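PDB 2IA2: putative Transcriptional Regulator, which probably binds DNA through an N-terminal winged helix-turn-helix domain and regulates transcription in response to a small effector, as IclR-family regulators do. Local coordinates for residues L175-I180 with D202-A207; L209-A213 with Y236-L241; E62-V66 with T76-L82. One frame throughout, in Å; residues are numbered along the deposited sequence.

In the fold
Contact 3 comes first along the chain, and contacts 1 and 2 follow in series. Contact 3 lies at the helix-turn-helix domain. It joins the end of helix 50-63 to the turns that follow strand 72-75 and lead toward helix 84-87. Contacts 1 and 2 both belong to the C-terminal IclR domain of the GAF clan. Their centres are about 14 Å apart, and Asp202 of contact 1 forms a salt bridge to Arg210 of contact 2. They share the end of the six-stranded antiparallel sheet, where strands 199-202 and 209-217 are neighbours. The centre of contact 3 is about 57 Å from that of contact 1 and about 49 Å from that of contact 2, consistent with separate DNA-binding and effector-binding parts.

Contact 1 (L175-I180 with D202-A207); sequences LTERTI and DQELEA
Thr179 and Glu204 bring the two loops closest, with 4.2 Å between their CA atoms, and residues Thr176 to Thr179 form a type I beta turn facing 202-207. Thr176 OG1 donates to Gln203 O at 2.7 Å, in the carbonyl plane and on a lone pair. The same hydroxyl accepts from Arg178 N, an ST turn. Its chi1 of 73° sets OG1 between the backbone N and carbonyl carbon, where it can serve both bonds. Thr179 OG1 likewise links the loops: it accepts from Thr176 N and donates to Glu204 O at 2.7 Å. In the GAF-like C-terminal domain, this ties the loop before helix 183-196 to the connection between strands 199-202 and 209-217. Ile180 N points almost straight at Glu204 OE1 (2.9 Å, 176°), but meets it from above the carboxylate plane. Arg152 forms a salt bridge to the same oxygen, so OE1 of this buried residue has two polar partners. Arg178 runs obliquely past Gln203, and its NH2 forms a salt bridge with Asp202 OD2 at 3.0 Å. The two charged planes are 53° apart. The other oxygen of Asp202, OD1, pairs with Arg210. A water accepts from Arg178 NE and donates to Asp202 O. Leu175 CD1 packs alongside Leu205 CD1 at 4.0 Å.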
loop_
_atom_site.group_PDB
_atom_site.type_symbol
_atom_site.label_atom_id
_atom_site.label_comp_id
_atom_site.label_asym_id
_atom_site.label_seq_id
_atom_site.Cartn_x
_atom_site.Cartn_y
_atom_site.Cartn_z
ATOM N N LEU A 175 19.173 -11.032 -34.241
ATOM C CA LEU A 175 17.741 -11.001 -34.545
ATOM C C LEU A 175 17.371 -10.182 -35.800
ATOM O O LEU A 175 16.451 -10.551 -36.537
ATOM C CB LEU A 175 16.940 -10.507 -33.316
ATOM C CG LEU A 175 17.157 -11.244 -31.980
ATOM C CD1 LEU A 175 16.409 -10.569 -30.816
ATOM C CD2 LEU A 175 16.748 -12.717 -32.099
ATOM N N THR A 176 18.049 -9.050 -35.997
ATOM C CA THR A 176 17.869 -8.180 -37.175
ATOM C C THR A 176 19.281 -7.826 -37.622
ATOM O O THR A 176 20.239 -8.199 -36.927
ATOM C CB THR A 176 17.083 -6.862 -36.844
ATOM O OG1 THR A 176 17.907 -5.952 -36.094
ATOM C CG2 THR A 176 15.837 -7.153 -36.064
ATOM N N GLU A 177 19.430 -7.086 -38.726
ATOM C CA GLU A 177 20.762 -6.576 -39.112
ATOM C C GLU A 177 21.326 -5.542 -38.139
ATOM O O GLU A 177 22.521 -5.231 -38.174
ATOM C CB GLU A 177 20.786 -6.032 -40.566
ATOM C CG GLU A 177 20.722 -7.112 -41.663
ATOM N N ARG A 178 20.483 -5.011 -37.254
ATOM C CA ARG A 178 20.958 -3.995 -36.286
ATOM C C ARG A 178 21.140 -4.446 -34.859
ATOM O O ARG A 178 21.506 -3.642 -34.020
ATOM C CB ARG A 178 20.074 -2.770 -36.313
ATOM C CG ARG A 178 19.977 -2.217 -37.693
ATOM C CD ARG A 178 18.804 -1.330 -37.768
ATOM N NE ARG A 178 19.081 -0.084 -37.070
ATOM C CZ ARG A 178 19.430 1.030 -37.685
ATOM N NH1 ARG A 178 19.541 1.042 -39.002
ATOM N NH2 ARG A 178 19.655 2.122 -36.983
ATOM N N THR A 179 20.881 -5.714 -34.579
ATOM C CA THR A 179 21.050 -6.227 -33.235
ATOM C C THR A 179 22.523 -6.132 -32.837
ATOM O O THR A 179 23.401 -6.578 -33.573
ATOM C CB THR A 179 20.575 -7.695 -33.099
ATOM O OG1 THR A 179 19.264 -7.828 -33.633
ATOM C CG2 THR A 179 20.574 -8.114 -31.624
ATOM N N ILE A 180 22.776 -5.524 -31.675
ATOM C CA ILE A 180 24.105 -5.521 -31.065
ATOM C C ILE A 180 24.579 -6.960 -30.942
ATOM O O ILE A 180 23.819 -7.872 -30.547
ATOM C CB ILE A 180 24.096 -4.861 -29.693
ATOM C CG1 ILE A 180 24.084 -3.343 -29.848
ATOM C CG2 ILE A 180 25.275 -5.328 -28.849
ATOM C CD1 ILE A 180 24.014 -2.581 -28.502
ATOM N N ASP A 202 16.394 0.773 -31.367
ATOM C CA ASP A 202 16.084 1.091 -32.754
ATOM C C ASP A 202 16.214 -0.151 -33.606
ATOM O O ASP A 202 17.268 -0.473 -34.082
ATOM C CB ASP A 202 16.999 2.174 -33.287
ATOM C CG ASP A 202 16.666 2.576 -34.711
ATOM O OD1 ASP A 202 15.611 2.241 -35.201
ATOM O OD2 ASP A 202 17.476 3.242 -35.332
ATOM N N GLN A 203 15.124 -0.871 -33.720
ATOM C CA GLN A 203 15.001 -2.037 -34.624
ATOM C C GLN A 203 16.001 -3.186 -34.412
ATOM O O GLN A 203 16.439 -3.802 -35.374
ATOM C CB GLN A 203 14.989 -1.599 -36.103
ATOM C CG GLN A 203 14.280 -0.281 -36.337
ATOM C CD GLN A 203 14.223 0.114 -37.778
ATOM O OE1 GLN A 203 13.799 -0.672 -38.612
ATOM N NE2 GLN A 203 14.597 1.354 -38.078
ATOM N N GLU A 204 16.332 -3.485 -33.155
ATOM C CA GLU A 204 17.201 -4.620 -32.847
ATOM C C GLU A 204 16.390 -5.887 -32.561
ATOM O O GLU A 204 16.942 -7.004 -32.554
ATOM C CB GLU A 204 18.088 -4.306 -31.654
ATOM C CG GLU A 204 19.096 -3.185 -31.925
ATOM C CD GLU A 204 20.107 -3.035 -30.807
ATOM O OE1 GLU A 204 20.648 -4.062 -30.359
ATOM O OE2 GLU A 204 20.383 -1.904 -30.384
ATOM N N LEU A 205 15.092 -5.703 -32.334
ATOM C CA LEU A 205 14.201 -6.820 -32.024
ATOM C C LEU A 205 13.506 -7.230 -33.321
ATOM O O LEU A 205 13.566 -8.388 -33.745
ATOM C CB LEU A 205 13.180 -6.440 -30.933
ATOM C CG LEU A 205 12.203 -7.528 -30.444
ATOM C CD1 LEU A 205 12.902 -8.787 -29.927
ATOM C CD2 LEU A 205 11.265 -6.939 -29.378
ATOM N N GLU A 206 12.890 -6.256 -33.969
ATOM C CA GLU A 206 12.203 -6.510 -35.221
ATOM C C GLU A 206 12.407 -5.296 -36.124
ATOM O O GLU A 206 12.428 -4.150 -35.654
ATOM C CB GLU A 206 10.719 -6.787 -34.900
ATOM C CG GLU A 206 9.925 -7.390 -36.010
ATOM C CD GLU A 206 8.648 -8.007 -35.520
ATOM O OE1 GLU A 206 8.671 -9.152 -35.028
ATOM O OE2 GLU A 206 7.606 -7.347 -35.616
ATOM N N ALA A 207 12.604 -5.528 -37.420
ATOM C CA ALA A 207 12.838 -4.420 -38.358
ATOM C C ALA A 207 11.584 -3.537 -38.404
ATOM O O ALA A 207 10.495 -4.038 -38.371
ATOM C CB ALA A 207 13.173 -4.951 -39.777
HETATM O O HOH W 1 19.930 0.491 -34.140
#

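Contact 2 (L209-A213 with Y236-L241); sequences LRSMA and YSLEDL
Arg210 is the first residue of the 209-213 segment, on strand 209-217, to meet 236-241. Its chain runs extended from CG to NE and crosses Leu238 at about a right angle. Leu238 CD2 lies over one face of the guanidinium, offset toward the rim and 3.6 Å from Arg210 NE. At the edge of the group, Arg210 NH1 comes within 2.7 Å of Tyr236 O. Arg210 NE forms a salt bridge with OD1 of Asp202, at the end of the neighbouring strand 199-202. Further back, Arg210 CD reaches Leu241 CD1 at 4.2 Å. Two residues on, Met212, a selenomethionine, points the same way. Its chi1 of 61° and its bends at chi2 and chi3 bring the terminal methyl back toward Arg210, and CE meets Leu241 CD2 at 3.9 Å. Ile246 and Leu249 of helix 246-264 also pack on Met212. The contact thus sets helix 238-244 on one face of the antiparallel sheet. A capping box starts the helix: Asp240 N donates to Ser237 OG at 3.0 Å, and Ser237 N to Asp240 OD2. The chemistry is graded, with selenomethionine and leucine packing inside and the arginine outside, where its charge is probably offset by Asp202 while leucine lies against its flat face.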
loop_
_atom_site.group_PDB
_atom_site.type_symbol
_atom_site.label_atom_id
_atom_site.label_comp_id
_atom_site.label_asym_id
_atom_site.label_seq_id
_atom_site.Cartn_x
_atom_site.Cartn_y
_atom_site.Cartn_z
ATOM N N LEU A 209 10.544 -1.554 -36.091
ATOM C CA LEU A 209 9.948 -1.334 -34.744
ATOM C C LEU A 209 10.896 -0.600 -33.853
ATOM O O LEU A 209 12.053 -0.975 -33.757
ATOM C CB LEU A 209 9.551 -2.674 -34.073
ATOM C CG LEU A 209 9.117 -2.731 -32.586
ATOM C CD1 LEU A 209 7.778 -2.046 -32.380
ATOM C CD2 LEU A 209 8.952 -4.132 -32.218
ATOM N N ARG A 210 10.410 0.422 -33.159
ATOM C CA ARG A 210 11.211 1.124 -32.165
ATOM C C ARG A 210 10.552 1.134 -30.781
ATOM O O ARG A 210 9.345 1.123 -30.685
ATOM C CB ARG A 210 11.447 2.550 -32.606
ATOM C CG ARG A 210 12.492 2.660 -33.687
ATOM C CD ARG A 210 12.757 4.078 -34.020
ATOM N NE ARG A 210 13.638 4.149 -35.160
ATOM C CZ ARG A 210 13.554 5.083 -36.100
ATOM N NH1 ARG A 210 12.602 6.025 -36.038
ATOM N NH2 ARG A 210 14.438 5.069 -37.101
ATOM N N SER A 211 11.357 1.179 -29.727
ATOM C CA SER A 211 10.832 1.193 -28.339
ATOM C C SER A 211 11.676 2.119 -27.555
ATOM O O SER A 211 12.868 2.208 -27.831
ATOM C CB SER A 211 10.970 -0.182 -27.714
ATOM O OG SER A 211 10.108 -1.082 -28.408
HETATM N N MSE A 212 11.086 2.761 -26.542
HETATM C CA MSE A 212 11.872 3.527 -25.566
HETATM C C MSE A 212 11.349 3.266 -24.163
HETATM O O MSE A 212 10.149 3.121 -23.996
HETATM C CB MSE A 212 11.830 5.015 -25.881
HETATM C CG MSE A 212 10.449 5.653 -25.841
HETATM SE SE MSE A 212 9.985 6.537 -27.616
HETATM C CE MSE A 212 10.000 4.874 -28.867
ATOM N N ALA A 213 12.234 3.173 -23.188
ATOM C CA ALA A 213 11.837 2.751 -21.847
ATOM C C ALA A 213 12.553 3.538 -20.768
ATOM O O ALA A 213 13.636 4.084 -20.992
ATOM C CB ALA A 213 12.078 1.240 -21.651
ATOM N N TYR A 236 7.858 8.078 -36.506
ATOM C CA TYR A 236 8.719 9.176 -35.929
ATOM C C TYR A 236 10.174 9.033 -36.369
ATOM O O TYR A 236 10.713 7.933 -36.345
ATOM C CB TYR A 236 8.705 9.134 -34.367
ATOM C CG TYR A 236 7.332 9.173 -33.741
ATOM C CD1 TYR A 236 6.635 7.991 -33.469
ATOM C CD2 TYR A 236 6.713 10.392 -33.414
ATOM C CE1 TYR A 236 5.356 8.018 -32.959
ATOM C CE2 TYR A 236 5.416 10.412 -32.835
ATOM C CZ TYR A 236 4.745 9.227 -32.648
ATOM O OH TYR A 236 3.457 9.247 -32.103
ATOM N N SER A 237 10.849 10.124 -36.692
ATOM C CA SER A 237 12.333 10.088 -36.761
ATOM C C SER A 237 12.894 9.895 -35.349
ATOM O O SER A 237 12.179 10.174 -34.357
ATOM C CB SER A 237 12.872 11.398 -37.316
ATOM O OG SER A 237 12.611 12.430 -36.384
ATOM N N LEU A 238 14.131 9.400 -35.243
ATOM C CA LEU A 238 14.781 9.306 -33.934
ATOM C C LEU A 238 14.744 10.644 -33.121
ATOM O O LEU A 238 14.523 10.655 -31.896
ATOM C CB LEU A 238 16.218 8.824 -34.076
ATOM C CG LEU A 238 16.403 7.359 -34.444
ATOM C CD1 LEU A 238 17.883 7.067 -34.671
ATOM C CD2 LEU A 238 15.836 6.454 -33.381
ATOM N N GLU A 239 14.940 11.756 -33.811
ATOM C CA GLU A 239 14.872 13.075 -33.195
ATOM C C GLU A 239 13.480 13.396 -32.682
ATOM O O GLU A 239 13.355 13.881 -31.574
ATOM C CB GLU A 239 15.417 14.141 -34.170
ATOM C CG GLU A 239 15.005 15.613 -33.904
ATOM C CD GLU A 239 15.058 16.502 -35.187
ATOM O OE1 GLU A 239 16.028 16.358 -36.013
ATOM O OE2 GLU A 239 14.117 17.352 -35.345
ATOM N N ASP A 240 12.426 13.101 -33.443
ATOM C CA ASP A 240 11.024 13.316 -32.952
ATOM C C ASP A 240 10.705 12.551 -31.668
ATOM O O ASP A 240 9.921 13.001 -30.863
ATOM C CB ASP A 240 9.969 12.907 -33.997
ATOM C CG ASP A 240 10.157 13.593 -35.353
ATOM O OD1 ASP A 240 10.750 14.697 -35.386
ATOM O OD2 ASP A 240 9.697 13.002 -36.397
ATOM N N LEU A 241 11.291 11.373 -31.473
ATOM C CA LEU A 241 11.022 10.586 -30.238
ATOM C C LEU A 241 11.436 11.392 -29.001
ATOM O O LEU A 241 10.696 11.445 -27.991
ATOM C CB LEU A 241 11.808 9.296 -30.278
ATOM C CG LEU A 241 11.677 8.326 -31.470
ATOM C CD1 LEU A 241 12.650 7.216 -31.245
ATOM C CD2 LEU A 241 10.337 7.722 -31.514
#

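Contact 3 (E62-V66 with T76-L82); sequences ELGYV and TPRVLEL
Thr76 joins the two segments just after strand 72-75, in the winged helix-turn-helix domain of the IclR type. The 62-66 segment carries the end of helix 50-63, closed by a Schellman motif at Gly64, and leads into strand 66-68 of the wing. Thr76 N donates to Tyr65 O at 3.0 Å, from above the carbonyl plane. Thr76 OG1 donates to Gly64 O at 2.6 Å, in that carbonyl's plane and on a lone pair. It also accepts from Arg78 N, an ST turn. A chi1 of 74° turns the hydroxyl to both partners, while Thr76 CG2 rests against the backbone of Val66.

Arg78 comes next and lies across Tyr65 at about a right angle. Its CD sits over one ring face, 4.1 Å from the ring centroid, in a CH-pi contact. The chain then bends at chi3 (-54°), and the guanidinium ends almost perpendicular to the ring. Arg78 CD also lies 3.4 Å from Leu63 O. Gly64 has positive phi, as befits its place in the Schellman motif, and Arg78 lies close against its backbone. The backbone of Val79 lies at the ring edge, and its CG2 is 4.0 Å from Tyr65 CD2 and touches Tyr65 O. Leu82 comes last, with CD1 near Tyr65 CE2 and CD2 3.6 Å from Tyr65 OH. The ring is therefore held by Arg78, Val79 and Leu82, and Leu60 of helix 50-63 packs on it too. Tyr65 OH makes a weak hydrogen bond to Arg28 of the second subunit, and Pro77 and Leu80 pack on Tyr86 of that subunit, so the contact lies at the dimer interface. A water spans the segments, donating to Gly64 O and accepting from Arg78 NH2 at 3.2 Å, near the plane of the guanidinium.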
loop_
_atom_site.group_PDB
_atom_site.type_symbol
_atom_site.label_atom_id
_atom_site.label_comp_id
_atom_site.label_asym_id
_atom_site.label_seq_id
_atom_site.Cartn_x
_atom_site.Cartn_y
_atom_site.Cartn_z
ATOM N N GLU A 62 -17.461 15.290 15.759
ATOM C CA GLU A 62 -18.790 14.703 15.700
ATOM C C GLU A 62 -18.809 13.406 14.869
ATOM O O GLU A 62 -19.416 12.404 15.272
ATOM C CB GLU A 62 -19.799 15.746 15.158
ATOM C CG GLU A 62 -21.251 15.417 15.423
ATOM C CD GLU A 62 -22.149 16.676 15.665
ATOM O OE1 GLU A 62 -21.703 17.872 15.513
ATOM O OE2 GLU A 62 -23.344 16.455 16.011
ATOM N N LEU A 63 -18.133 13.422 13.716
ATOM C CA LEU A 63 -18.035 12.269 12.841
ATOM C C LEU A 63 -17.117 11.172 13.372
ATOM O O LEU A 63 -17.144 10.062 12.861
ATOM C CB LEU A 63 -17.587 12.703 11.449
ATOM C CG LEU A 63 -18.632 13.533 10.702
ATOM C CD1 LEU A 63 -18.102 14.044 9.412
ATOM C CD2 LEU A 63 -19.890 12.662 10.426
ATOM N N GLY A 64 -16.294 11.449 14.377
ATOM C CA GLY A 64 -15.457 10.384 14.959
ATOM C C GLY A 64 -14.088 10.217 14.319
ATOM O O GLY A 64 -13.336 9.275 14.664
ATOM N N TYR A 65 -13.741 11.171 13.442
ATOM C CA TYR A 65 -12.456 11.190 12.751
ATOM C C TYR A 65 -11.408 11.942 13.560
ATOM O O TYR A 65 -10.187 11.703 13.398
ATOM C CB TYR A 65 -12.590 11.856 11.384
ATOM C CG TYR A 65 -13.344 11.005 10.391
ATOM C CD1 TYR A 65 -14.611 11.348 9.972
ATOM C CD2 TYR A 65 -12.773 9.867 9.849
ATOM C CE1 TYR A 65 -15.318 10.562 9.033
ATOM C CE2 TYR A 65 -13.473 9.073 8.919
ATOM C CZ TYR A 65 -14.735 9.423 8.521
ATOM O OH TYR A 65 -15.415 8.611 7.623
ATOM N N VAL A 66 -11.871 12.835 14.430
ATOM C CA VAL A 66 -10.945 13.655 15.215
ATOM C C VAL A 66 -11.384 13.497 16.635
ATOM O O VAL A 66 -12.564 13.326 16.876
ATOM C CB VAL A 66 -10.952 15.163 14.771
ATOM C CG1 VAL A 66 -10.276 16.061 15.761
ATOM C CG2 VAL A 66 -10.263 15.363 13.385
ATOM N N THR A 76 -8.190 9.998 14.892
ATOM C CA THR A 76 -8.560 8.718 15.455
ATOM C C THR A 76 -8.388 7.692 14.343
ATOM O O THR A 76 -8.249 8.079 13.172
ATOM C CB THR A 76 -10.059 8.685 15.832
ATOM O OG1 THR A 76 -10.827 8.580 14.635
ATOM C CG2 THR A 76 -10.524 9.890 16.679
ATOM N N PRO A 77 -8.366 6.378 14.676
ATOM C CA PRO A 77 -8.268 5.307 13.660
ATOM C C PRO A 77 -9.418 5.215 12.694
ATOM O O PRO A 77 -9.347 4.442 11.752
ATOM C CB PRO A 77 -8.209 4.002 14.499
ATOM C CG PRO A 77 -8.702 4.406 15.893
ATOM C CD PRO A 77 -8.357 5.856 16.057
ATOM N N ARG A 78 -10.488 5.991 12.879
ATOM C CA ARG A 78 -11.570 5.940 11.894
ATOM C C ARG A 78 -11.121 6.449 10.546
ATOM O O ARG A 78 -11.667 6.068 9.503
ATOM C CB ARG A 78 -12.796 6.700 12.393
ATOM C CG ARG A 78 -14.049 6.588 11.434
ATOM C CD ARG A 78 -15.295 7.283 12.007
ATOM N NE ARG A 78 -15.520 6.744 13.327
ATOM C CZ ARG A 78 -16.584 6.040 13.747
ATOM N NH1 ARG A 78 -17.621 5.777 12.962
ATOM N NH2 ARG A 78 -16.593 5.589 14.997
ATOM N N VAL A 79 -10.091 7.297 10.551
ATOM C CA VAL A 79 -9.537 7.815 9.301
ATOM C C VAL A 79 -9.055 6.703 8.379
ATOM O O VAL A 79 -9.121 6.841 7.180
ATOM C CB VAL A 79 -8.375 8.851 9.620
ATOM C CG1 VAL A 79 -7.939 9.598 8.370
ATOM C CG2 VAL A 79 -8.894 9.827 10.710
ATOM N N LEU A 80 -8.574 5.586 8.937
ATOM C CA LEU A 80 -8.226 4.403 8.127
ATOM C C LEU A 80 -9.376 3.799 7.340
ATOM O O LEU A 80 -9.136 3.118 6.344
ATOM C CB LEU A 80 -7.532 3.285 9.002
ATOM C CG LEU A 80 -6.180 3.741 9.593
ATOM C CD1 LEU A 80 -5.627 2.627 10.556
ATOM C CD2 LEU A 80 -5.182 4.017 8.472
ATOM N N GLU A 81 -10.612 4.025 7.787
ATOM C CA GLU A 81 -11.765 3.537 7.055
ATOM C C GLU A 81 -11.904 4.203 5.663
ATOM O O GLU A 81 -12.617 3.711 4.769
ATOM C CB GLU A 81 -13.022 3.676 7.957
ATOM C CG GLU A 81 -12.732 3.031 9.413
ATOM C CD GLU A 81 -13.934 2.508 10.272
ATOM O OE1 GLU A 81 -14.952 2.049 9.695
ATOM O OE2 GLU A 81 -13.826 2.526 11.538
ATOM N N LEU A 82 -11.206 5.322 5.452
ATOM C CA LEU A 82 -11.245 5.997 4.168
ATOM C C LEU A 82 -10.265 5.312 3.198
ATOM O O LEU A 82 -9.181 5.843 2.963
ATOM C CB LEU A 82 -10.919 7.496 4.336
ATOM C CG LEU A 82 -11.777 8.333 5.330
ATOM C CD1 LEU A 82 -11.090 9.652 5.799
ATOM C CD2 LEU A 82 -13.188 8.614 4.804
HETATM O O HOH W 2 -13.744 6.609 16.102
#